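Local coordinates for peptidase M16 domain protein (Alicyclobacillus acidocaldarius subsp. acidocaldarius DSM 446, PDB 4XEA), which probably hydrolyses peptide bonds as a metal-dependent peptidase of the M16 (insulinase) family, at residues R353-M357 with I391-M397; G256-A260 with R405-R411; R25-Q30 with L364-L370. One frame throughout, in Å; residues are numbered along the deposited sequence.

How the contacts relate
The segments run in the order 25-30, 256-260, 353-357, 364-370, 391-397 and 405-411, so contact 1 is enclosed by contact 2 and contact 3 crosses both. Contacts 1 and 2 lie in the C-terminal half. Helix 387-396 of contact 1 is followed directly by helix 399-409 of contact 2; the two contact centres are about 21 Å apart. Helix 367-379 of contact 3 comes in sequence between the helices of contact 1; these contacts lie about 22 Å apart between centres, about 5 Å between nearest atoms. Centres of contacts 2 and 3 are about 36 Å apart. Contact 3 reaches the N-terminal half, which holds the nickel site, and joins the two halves.

Contact 1. Residues R353-M357 with I391-M397; sequences RKKIM and IAVLQTM
Segment 353-357 is a piece of helix 346-363, and 391-396 is the last part of helix 387-396, which loses helical geometry at Met397 (phi/psi -45/135). The two short axes run nearly antiparallel, with a signed crossing angle of -164° and a closest approach of 10.2 Å; the nearest CA pair is Met357 with Leu394, 6.4 Å apart. Both methionines here are selenomethionine. Met357 starts sideways from its helix, and a chi1 t, chi2 p, chi3 p side chain carries it across: SE lies 3.6 Å from Ile391 CD1, while CE sits 3.7 Å from Leu394 CB and 3.6 Å from Gln395 CG. Leu394 (m, t) fills the space between the helices, its CD2 3.7 Å from Ile356 CG2, with Ile356 in m, m. This is the packing of an antiparallel helix pair in the C-terminal half of this M16-family chain; helix 265-283 covers Leu394 and Ile356. One turn before Met357, Arg353 leaves with chi1 t and chi2 at -130°, then bends through chi3 m to bring its guanidinium to the C-terminal end of helix 387-396, where carbonyls run out of following-turn amides to pair with. Arg353 NH1 donates to Leu394 O at 2.8 Å and to Met397 O at 3.0 Å, both acceptors near the guanidinium plane, and Arg353 NH2 adds a bond to Met397 O at 3.2 Å. Arg353 NE pairs with Glu350 of its own helix. Met397 (chi1 t, chi2 p) starts toward 353-357, but its side chain leads away to Ala274 and Phe349. Thr396, chi1 p, turns OG1 back to Ala392 O at 2.7 Å.

Contact 2. Residues G256-A260 with R405-R411; sequences GWKEA and RFQEHLR
In the five-stranded mixed sheet of the C-terminal half, strand 252-258 meets the end of helix 399-409, just before the chain turns into neighbouring strand 415-422. Residues 256-258 are extended; 405-409 are helical, and Leu410 (phi/psi -90/79) centres an inverse gamma turn. CA atoms pair as Trp257 with Leu410 (6.3 Å) and Glu259 with His409 (6.5 Å). Trp257 (chi1 m, chi2 -95°) points toward the helix end: Leu410 CD2 lies over its five-membered ring, 4.0 Å from the centroid, a CH-pi contact, and NE1 makes a weak hydrogen bond to Arg411 O at 2.8 Å. His409, chi1 t, takes Trp257 CB off-centre over its ring, 4.2 Å from the centroid; its NE2 bonds Thr316. Glu259 (m, m) lays its carboxylate over that ring, CD 3.2 Å from ND1 of His409, and also bonds Tyr307. The carboxylate forms a two-pronged salt bridge with Arg405, which Glu408 also engages: Arg405 NH1 to Glu259 OE1 3.1 Å, and Arg405 NH2 to Glu259 OE2 2.7 Å.

Contact 3. Residues R25-Q30 with L364-L370; sequences RPALHQ and LDQNAFL
Residues 25-30 are irregular: a type I beta turn from Arg25 to Leu28, closed by Leu28 N to Arg25 O at 3.2 Å, is followed by His29 (phi/psi -81/-34) and extended Gln30 (-88/138). In the partner segment, 364-366 lead into helix 367-379, with Gln366 (-102/124) at the N-cap position and Leu370 N bonded to Gln366 O at 3.0 Å. The nearest CA atoms are those of Gln30 and Asn367, 7.9 Å apart. Arg25 points toward the helix start with chi1 m, chi2 t and chi3 p. Arg25 NH1 and NH2 both donate to Asp365 O at 2.9 Å, and NH1 also donates to Asn367 OD1 at 2.9 Å, these acceptors lying near the guanidinium plane; Leu370 CD1 lies over one face, 3.9 Å from NH1. The loop 25-30 connects strands 19-24 and 31-37 of the mixed sheet in the N-terminal M16 half, whereas helix 367-379 belongs to the C-terminal half, so the contact bridges the two halves of the chain. It also lies at the dimer interface: the Asp365 carboxylate accepts His29 N and Gln30 N of the second subunit, the reciprocal bonds form as well, and Gln366 pairs with Gln366 of that subunit. Asn367, chi1 m, is bonded on both sides of its amide, accepting from Arg25 through OD1 and donating from ND2 to Gln30 OE1 at 3.0 Å; Leu28 CD1 packs 3.6 Å from this ND2. Gln30 (t, t) is further tied by water 2, which donates to Gln30 OE1 at 3.2 Å and accepts from Ala368 N at 3.0 Å.

Contact 1. Residues R353-M357 with I391-M397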
loop_
_atom_site.group_PDB
_atom_site.type_symbol
_atom_site.label_atom_id
_atom_site.label_comp_id
_atom_site.label_asym_id
_atom_site.label_seq_id
_atom_site.Cartn_x
_atom_site.Cartn_y
_atom_site.Cartn_z
ATOM N N ARG A 353 0.432 -23.195 -3.719
ATOM C CA ARG A 353 -0.316 -23.466 -2.493
ATOM C C ARG A 353 0.489 -23.003 -1.252
ATOM O O ARG A 353 -0.068 -22.361 -0.359
ATOM C CB ARG A 353 -0.621 -24.952 -2.365
ATOM C CG ARG A 353 -1.501 -25.301 -1.183
ATOM C CD ARG A 353 -0.915 -26.450 -0.342
ATOM N NE ARG A 353 -0.915 -27.709 -1.073
ATOM C CZ ARG A 353 -2.012 -28.408 -1.355
ATOM N NH1 ARG A 353 -3.216 -27.990 -0.953
ATOM N NH2 ARG A 353 -1.910 -29.546 -2.038
ATOM N N LYS A 354 1.778 -23.300 -1.217
ATOM C CA LYS A 354 2.625 -22.897 -0.076
ATOM C C LYS A 354 2.845 -21.371 0.014
ATOM O O LYS A 354 2.854 -20.821 1.115
ATOM C CB LYS A 354 3.982 -23.582 -0.139
ATOM C CG LYS A 354 4.840 -23.367 1.148
ATOM C CD LYS A 354 6.301 -23.319 0.871
ATOM C CE LYS A 354 7.009 -24.594 1.320
ATOM N NZ LYS A 354 6.294 -25.771 0.775
ATOM N N LYS A 355 3.010 -20.691 -1.129
ATOM C CA LYS A 355 3.067 -19.219 -1.137
ATOM C C LYS A 355 1.774 -18.629 -0.608
ATOM O O LYS A 355 1.798 -17.731 0.225
ATOM C CB LYS A 355 3.362 -18.665 -2.546
ATOM C CG LYS A 355 3.534 -17.117 -2.619
ATOM C CD LYS A 355 3.475 -16.550 -4.049
ATOM C CE LYS A 355 4.691 -16.862 -4.894
ATOM N NZ LYS A 355 4.521 -16.318 -6.314
ATOM N N ILE A 356 0.640 -19.109 -1.102
ATOM C CA ILE A 356 -0.646 -18.527 -0.729
ATOM C C ILE A 356 -1.032 -18.877 0.739
ATOM O O ILE A 356 -1.635 -18.075 1.423
ATOM C CB ILE A 356 -1.765 -18.925 -1.716
ATOM C CG1 ILE A 356 -1.457 -18.451 -3.162
ATOM C CG2 ILE A 356 -3.124 -18.409 -1.238
ATOM C CD1 ILE A 356 -1.142 -16.956 -3.355
HETATM N N MSE A 357 -0.683 -20.062 1.214
HETATM C CA MSE A 357 -0.861 -20.403 2.638
HETATM C C MSE A 357 -0.088 -19.413 3.510
HETATM O O MSE A 357 -0.629 -18.903 4.468
HETATM C CB MSE A 357 -0.419 -21.841 2.904
HETATM C CG MSE A 357 -0.395 -22.246 4.369
HETATM SE SE MSE A 357 -2.184 -22.289 5.118
HETATM C CE MSE A 357 -2.534 -24.163 4.616
ATOM N N ILE A 391 -8.253 -21.648 5.554
ATOM C CA ILE A 391 -7.066 -22.452 5.766
ATOM C C ILE A 391 -7.325 -23.904 5.366
ATOM O O ILE A 391 -6.501 -24.506 4.676
ATOM C CB ILE A 391 -6.586 -22.394 7.234
ATOM C CG1 ILE A 391 -6.109 -20.980 7.555
ATOM C CG2 ILE A 391 -5.507 -23.444 7.492
ATOM C CD1 ILE A 391 -4.847 -20.504 6.757
ATOM N N ALA A 392 -8.466 -24.454 5.776
ATOM C CA ALA A 392 -8.767 -25.845 5.471
ATOM C C ALA A 392 -8.868 -26.117 3.958
ATOM O O ALA A 392 -8.441 -27.177 3.504
ATOM C CB ALA A 392 -10.040 -26.339 6.229
ATOM N N VAL A 393 -9.400 -25.173 3.177
ATOM C CA VAL A 393 -9.413 -25.327 1.712
ATOM C C VAL A 393 -7.975 -25.301 1.156
ATOM O O VAL A 393 -7.643 -26.071 0.271
ATOM C CB VAL A 393 -10.326 -24.273 1.010
ATOM C CG1 VAL A 393 -10.182 -24.355 -0.520
ATOM C CG2 VAL A 393 -11.776 -24.494 1.412
ATOM N N LEU A 394 -7.119 -24.455 1.717
ATOM C CA LEU A 394 -5.720 -24.378 1.306
ATOM C C LEU A 394 -4.953 -25.671 1.582
ATOM O O LEU A 394 -4.065 -26.009 0.811
ATOM C CB LEU A 394 -5.001 -23.210 1.987
ATOM C CG LEU A 394 -5.335 -21.820 1.442
ATOM C CD1 LEU A 394 -5.142 -20.746 2.497
ATOM C CD2 LEU A 394 -4.488 -21.523 0.220
ATOM N N GLN A 395 -5.299 -26.372 2.676
ATOM C CA GLN A 395 -4.679 -27.639 3.058
ATOM C C GLN A 395 -5.138 -28.815 2.222
ATOM O O GLN A 395 -4.352 -29.711 1.930
ATOM C CB GLN A 395 -5.007 -27.992 4.511
ATOM C CG GLN A 395 -4.384 -27.095 5.567
ATOM C CD GLN A 395 -4.929 -27.389 6.964
ATOM O OE1 GLN A 395 -6.107 -27.726 7.134
ATOM N NE2 GLN A 395 -4.078 -27.243 7.968
ATOM N N THR A 396 -6.420 -28.819 1.865
ATOM C CA THR A 396 -7.065 -29.995 1.283
ATOM C C THR A 396 -7.222 -29.908 -0.241
ATOM O O THR A 396 -7.448 -30.913 -0.915
ATOM C CB THR A 396 -8.435 -30.223 1.936
ATOM O OG1 THR A 396 -9.262 -29.077 1.713
ATOM C CG2 THR A 396 -8.272 -30.455 3.430
HETATM N N MSE A 397 -7.105 -28.708 -0.785
HETATM C CA MSE A 397 -7.104 -28.518 -2.229
HETATM C C MSE A 397 -6.194 -29.537 -2.964
HETATM O O MSE A 397 -5.078 -29.811 -2.500
HETATM C CB MSE A 397 -6.633 -27.106 -2.482
HETATM C CG MSE A 397 -6.353 -26.826 -3.863
HETATM SE SE MSE A 397 -7.948 -26.383 -4.759
HETATM C CE MSE A 397 -6.940 -25.091 -5.770
#

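Contact 2. Residues G256-A260 with R405-R411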
loop_
_atom_site.group_PDB
_atom_site.type_symbol
_atom_site.label_atom_id
_atom_site.label_comp_id
_atom_site.label_asym_id
_atom_site.label_seq_id
_atom_site.Cartn_x
_atom_site.Cartn_y
_atom_site.Cartn_z
ATOM N N GLY A 256 -9.434 -11.422 -20.001
ATOM C CA GLY A 256 -10.365 -11.877 -19.018
ATOM C C GLY A 256 -11.153 -13.107 -19.400
ATOM O O GLY A 256 -11.299 -13.427 -20.569
ATOM N N TRP A 257 -11.645 -13.808 -18.377
ATOM C CA TRP A 257 -12.512 -14.976 -18.548
ATOM C C TRP A 257 -13.740 -14.807 -17.684
ATOM O O TRP A 257 -13.657 -14.429 -16.528
ATOM C CB TRP A 257 -11.795 -16.260 -18.173
ATOM C CG TRP A 257 -10.675 -16.605 -19.118
ATOM C CD1 TRP A 257 -10.732 -17.430 -20.192
ATOM C CD2 TRP A 257 -9.318 -16.149 -19.026
ATOM N NE1 TRP A 257 -9.477 -17.548 -20.774
ATOM C CE2 TRP A 257 -8.606 -16.732 -20.102
ATOM C CE3 TRP A 257 -8.642 -15.299 -18.141
ATOM C CZ2 TRP A 257 -7.237 -16.479 -20.322
ATOM C CZ3 TRP A 257 -7.305 -15.025 -18.360
ATOM C CH2 TRP A 257 -6.606 -15.620 -19.443
ATOM N N LYS A 258 -14.884 -15.107 -18.281
ATOM C CA LYS A 258 -16.188 -14.873 -17.699
ATOM C C LYS A 258 -16.699 -16.177 -17.045
ATOM O O LYS A 258 -16.877 -17.173 -17.753
ATOM C CB LYS A 258 -17.122 -14.546 -18.874
ATOM C CG LYS A 258 -18.525 -14.046 -18.510
ATOM C CD LYS A 258 -19.303 -13.755 -19.770
ATOM C CE LYS A 258 -20.558 -13.052 -19.422
ATOM N NZ LYS A 258 -21.355 -12.778 -20.590
ATOM N N GLU A 259 -17.012 -16.154 -15.749
ATOM C CA GLU A 259 -17.759 -17.256 -15.141
ATOM C C GLU A 259 -19.198 -17.282 -15.677
ATOM O O GLU A 259 -19.813 -16.216 -15.882
ATOM C CB GLU A 259 -17.829 -17.174 -13.615
ATOM C CG GLU A 259 -16.516 -17.224 -12.870
ATOM C CD GLU A 259 -15.925 -18.631 -12.763
ATOM O OE1 GLU A 259 -16.558 -19.635 -13.191
ATOM O OE2 GLU A 259 -14.803 -18.708 -12.216
ATOM N N ALA A 260 -19.754 -18.481 -15.842
ATOM C CA ALA A 260 -21.140 -18.621 -16.303
ATOM C C ALA A 260 -22.137 -18.084 -15.261
ATOM O O ALA A 260 -23.251 -17.683 -15.610
ATOM C CB ALA A 260 -21.467 -20.134 -16.629
ATOM N N ARG A 405 -10.927 -27.031 -12.194
ATOM C CA ARG A 405 -11.239 -25.578 -12.168
ATOM C C ARG A 405 -10.714 -24.895 -13.447
ATOM O O ARG A 405 -11.423 -24.103 -14.066
ATOM C CB ARG A 405 -10.613 -24.937 -10.918
ATOM C CG ARG A 405 -10.734 -23.407 -10.818
ATOM C CD ARG A 405 -12.032 -23.022 -10.130
ATOM N NE ARG A 405 -13.280 -23.077 -10.916
ATOM C CZ ARG A 405 -13.862 -22.023 -11.489
ATOM N NH1 ARG A 405 -15.040 -22.138 -12.074
ATOM N NH2 ARG A 405 -13.269 -20.834 -11.486
ATOM N N PHE A 406 -9.473 -25.208 -13.820
ATOM C CA PHE A 406 -8.852 -24.706 -15.038
ATOM C C PHE A 406 -9.710 -25.029 -16.285
ATOM O O PHE A 406 -10.024 -24.151 -17.097
ATOM C CB PHE A 406 -7.421 -25.275 -15.182
ATOM C CG PHE A 406 -6.698 -24.763 -16.394
ATOM C CD1 PHE A 406 -6.947 -25.302 -17.648
ATOM C CD2 PHE A 406 -5.813 -23.692 -16.301
ATOM C CE1 PHE A 406 -6.321 -24.780 -18.799
ATOM C CE2 PHE A 406 -5.188 -23.181 -17.426
ATOM C CZ PHE A 406 -5.438 -23.733 -18.688
ATOM N N GLN A 407 -10.112 -26.299 -16.408
ATOM C CA GLN A 407 -10.890 -26.783 -17.564
ATOM C C GLN A 407 -12.279 -26.144 -17.688
ATOM O O GLN A 407 -12.753 -25.873 -18.800
ATOM C CB GLN A 407 -11.010 -28.315 -17.489
ATOM C CG GLN A 407 -9.669 -29.048 -17.629
ATOM C CD GLN A 407 -9.103 -29.002 -19.034
ATOM O OE1 GLN A 407 -9.846 -28.862 -20.007
ATOM N NE2 GLN A 407 -7.783 -29.143 -19.151
ATOM N N GLU A 408 -12.908 -25.909 -16.539
ATOM C CA GLU A 408 -14.211 -25.258 -16.397
ATOM C C GLU A 408 -14.205 -23.789 -16.830
ATOM O O GLU A 408 -15.185 -23.258 -17.363
ATOM C CB GLU A 408 -14.581 -25.192 -14.896
ATOM C CG GLU A 408 -15.497 -26.199 -14.416
ATOM C CD GLU A 408 -15.661 -26.192 -12.880
ATOM O OE1 GLU A 408 -14.967 -25.446 -12.116
ATOM O OE2 GLU A 408 -16.519 -26.974 -12.441
ATOM N N HIS A 409 -13.155 -23.097 -16.451
ATOM C CA HIS A 409 -13.176 -21.677 -16.458
ATOM C C HIS A 409 -12.165 -20.983 -17.384
ATOM O O HIS A 409 -12.502 -19.975 -17.987
ATOM C CB HIS A 409 -12.949 -21.170 -15.041
ATOM C CG HIS A 409 -12.970 -19.677 -14.950
ATOM N ND1 HIS A 409 -14.031 -18.932 -15.376
ATOM C CD2 HIS A 409 -12.049 -18.794 -14.496
ATOM C CE1 HIS A 409 -13.776 -17.649 -15.186
ATOM N NE2 HIS A 409 -12.580 -17.537 -14.645
ATOM N N LEU A 410 -10.918 -21.437 -17.426
ATOM C CA LEU A 410 -9.944 -20.753 -18.259
ATOM C C LEU A 410 -9.957 -21.374 -19.662
ATOM O O LEU A 410 -9.064 -22.156 -20.005
ATOM C CB LEU A 410 -8.548 -20.767 -17.610
ATOM C CG LEU A 410 -8.491 -20.062 -16.230
ATOM C CD1 LEU A 410 -7.116 -20.124 -15.646
ATOM C CD2 LEU A 410 -8.983 -18.620 -16.278
ATOM N N ARG A 411 -10.954 -20.975 -20.462
ATOM C CA ARG A 411 -11.215 -21.537 -21.771
ATOM C C ARG A 411 -11.028 -20.482 -22.858
ATOM O O ARG A 411 -10.668 -19.358 -22.566
ATOM C CB ARG A 411 -12.638 -22.135 -21.828
ATOM C CG ARG A 411 -13.021 -23.067 -20.641
ATOM C CD ARG A 411 -14.269 -23.938 -20.944
ATOM N NE ARG A 411 -15.305 -23.150 -21.614
ATOM C CZ ARG A 411 -16.162 -22.346 -20.990
ATOM N NH1 ARG A 411 -16.151 -22.245 -19.669
ATOM N NH2 ARG A 411 -17.048 -21.634 -21.676
HETATM O O HOH W 1 -16.289 -20.280 -16.466
#

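Contact 3. Residues R25-Q30 with L364-L370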
loop_
_atom_site.group_PDB
_atom_site.type_symbol
_atom_site.label_atom_id
_atom_site.label_comp_id
_atom_site.label_asym_id
_atom_site.label_seq_id
_atom_site.Cartn_x
_atom_site.Cartn_y
_atom_site.Cartn_z
ATOM N N ARG A 25 -7.518 -8.167 20.487
ATOM C CA ARG A 25 -6.088 -8.511 20.414
ATOM C C ARG A 25 -5.401 -7.483 21.294
ATOM O O ARG A 25 -5.053 -6.406 20.825
ATOM C CB ARG A 25 -5.589 -8.451 18.958
ATOM C CG ARG A 25 -6.464 -9.248 17.972
ATOM C CD ARG A 25 -6.090 -8.989 16.508
ATOM N NE ARG A 25 -4.766 -9.528 16.201
ATOM C CZ ARG A 25 -3.962 -9.121 15.218
ATOM N NH1 ARG A 25 -4.328 -8.163 14.371
ATOM N NH2 ARG A 25 -2.767 -9.689 15.086
ATOM N N PRO A 26 -5.230 -7.805 22.591
ATOM C CA PRO A 26 -4.870 -6.794 23.604
ATOM C C PRO A 26 -3.485 -6.181 23.449
ATOM O O PRO A 26 -3.237 -5.084 23.967
ATOM C CB PRO A 26 -4.995 -7.549 24.940
ATOM C CG PRO A 26 -5.059 -9.007 24.602
ATOM C CD PRO A 26 -5.616 -9.096 23.197
ATOM N N ALA A 27 -2.600 -6.875 22.736
ATOM C CA ALA A 27 -1.235 -6.398 22.532
ATOM C C ALA A 27 -1.134 -5.243 21.510
ATOM O O ALA A 27 -0.076 -4.629 21.382
ATOM C CB ALA A 27 -0.326 -7.568 22.101
ATOM N N LEU A 28 -2.223 -4.940 20.813
ATOM C CA LEU A 28 -2.210 -3.950 19.731
ATOM C C LEU A 28 -2.775 -2.592 20.137
ATOM O O LEU A 28 -3.694 -2.528 20.935
ATOM C CB LEU A 28 -2.997 -4.476 18.536
ATOM C CG LEU A 28 -2.467 -5.746 17.891
ATOM C CD1 LEU A 28 -3.266 -5.959 16.607
ATOM C CD2 LEU A 28 -0.979 -5.668 17.620
ATOM N N HIS A 29 -2.216 -1.524 19.555
ATOM C CA HIS A 29 -2.670 -0.153 19.779
ATOM C C HIS A 29 -3.885 0.176 18.932
ATOM O O HIS A 29 -4.759 0.926 19.361
ATOM C CB HIS A 29 -1.553 0.848 19.444
ATOM C CG HIS A 29 -0.314 0.706 20.282
ATOM N ND1 HIS A 29 -0.234 1.143 21.589
ATOM C CD2 HIS A 29 0.902 0.185 19.987
ATOM C CE1 HIS A 29 0.983 0.915 22.058
ATOM N NE2 HIS A 29 1.696 0.341 21.103
ATOM N N GLN A 30 -3.956 -0.397 17.720
ATOM C CA GLN A 30 -5.027 -0.089 16.784
ATOM C C GLN A 30 -6.245 -0.971 16.972
ATOM O O GLN A 30 -6.118 -2.176 17.192
ATOM C CB GLN A 30 -4.533 -0.248 15.350
ATOM C CG GLN A 30 -5.542 0.211 14.286
ATOM C CD GLN A 30 -5.319 -0.457 12.944
ATOM O OE1 GLN A 30 -5.419 -1.661 12.818
ATOM N NE2 GLN A 30 -5.016 0.334 11.947
ATOM N N LEU A 364 -3.450 -12.709 8.328
ATOM C CA LEU A 364 -4.244 -12.857 9.543
ATOM C C LEU A 364 -3.621 -12.129 10.744
ATOM O O LEU A 364 -4.285 -11.940 11.742
ATOM C CB LEU A 364 -4.409 -14.336 9.913
ATOM C CG LEU A 364 -5.126 -15.251 8.935
ATOM C CD1 LEU A 364 -5.011 -16.693 9.422
ATOM C CD2 LEU A 364 -6.564 -14.828 8.806
ATOM N N ASP A 365 -2.357 -11.723 10.642
ATOM C CA ASP A 365 -1.770 -10.745 11.577
ATOM C C ASP A 365 -2.385 -9.337 11.525
ATOM O O ASP A 365 -2.140 -8.538 12.444
ATOM C CB ASP A 365 -0.280 -10.555 11.292
ATOM C CG ASP A 365 0.564 -11.728 11.721
ATOM O OD1 ASP A 365 0.037 -12.653 12.369
ATOM O OD2 ASP A 365 1.780 -11.707 11.430
ATOM N N GLN A 366 -3.096 -8.993 10.442
ATOM C CA GLN A 366 -3.487 -7.592 10.192
ATOM C C GLN A 366 -4.940 -7.348 10.565
ATOM O O GLN A 366 -5.824 -8.014 10.023
ATOM C CB GLN A 366 -3.350 -7.244 8.698
ATOM C CG GLN A 366 -1.921 -7.250 8.110
ATOM C CD GLN A 366 -1.039 -6.204 8.747
ATOM O OE1 GLN A 366 -1.462 -5.057 8.931
ATOM N NE2 GLN A 366 0.194 -6.585 9.106
ATOM N N ASN A 367 -5.208 -6.372 11.438
ATOM C CA ASN A 367 -6.602 -6.043 11.802
ATOM C C ASN A 367 -7.438 -5.802 10.548
ATOM O O ASN A 367 -8.523 -6.352 10.454
ATOM C CB ASN A 367 -6.702 -4.805 12.676
ATOM C CG ASN A 367 -6.208 -5.038 14.089
ATOM O OD1 ASN A 367 -6.342 -6.130 14.646
ATOM N ND2 ASN A 367 -5.651 -4.002 14.678
ATOM N N ALA A 368 -6.938 -4.982 9.623
ATOM C CA ALA A 368 -7.719 -4.625 8.424
ATOM C C ALA A 368 -8.091 -5.860 7.604
ATOM O O ALA A 368 -9.239 -6.009 7.182
ATOM C CB ALA A 368 -6.993 -3.620 7.549
ATOM N N PHE A 369 -7.138 -6.739 7.337
ATOM C CA PHE A 369 -7.461 -7.987 6.618
ATOM C C PHE A 369 -8.508 -8.859 7.357
ATOM O O PHE A 369 -9.546 -9.286 6.786
ATOM C CB PHE A 369 -6.177 -8.774 6.329
ATOM C CG PHE A 369 -6.413 -10.109 5.637
ATOM C CD1 PHE A 369 -6.262 -10.211 4.247
ATOM C CD2 PHE A 369 -6.711 -11.251 6.365
ATOM C CE1 PHE A 369 -6.455 -11.445 3.591
ATOM C CE2 PHE A 369 -6.936 -12.493 5.708
ATOM C CZ PHE A 369 -6.780 -12.568 4.311
ATOM N N LEU A 370 -8.272 -9.132 8.635
ATOM C CA LEU A 370 -9.211 -9.927 9.411
ATOM C C LEU A 370 -10.638 -9.392 9.289
ATOM O O LEU A 370 -11.604 -10.148 9.108
ATOM C CB LEU A 370 -8.805 -9.945 10.893
ATOM C CG LEU A 370 -7.572 -10.746 11.228
ATOM C CD1 LEU A 370 -7.006 -10.351 12.604
ATOM C CD2 LEU A 370 -7.872 -12.213 11.145
HETATM O O HOH W 2 -4.694 -3.098 10.057
#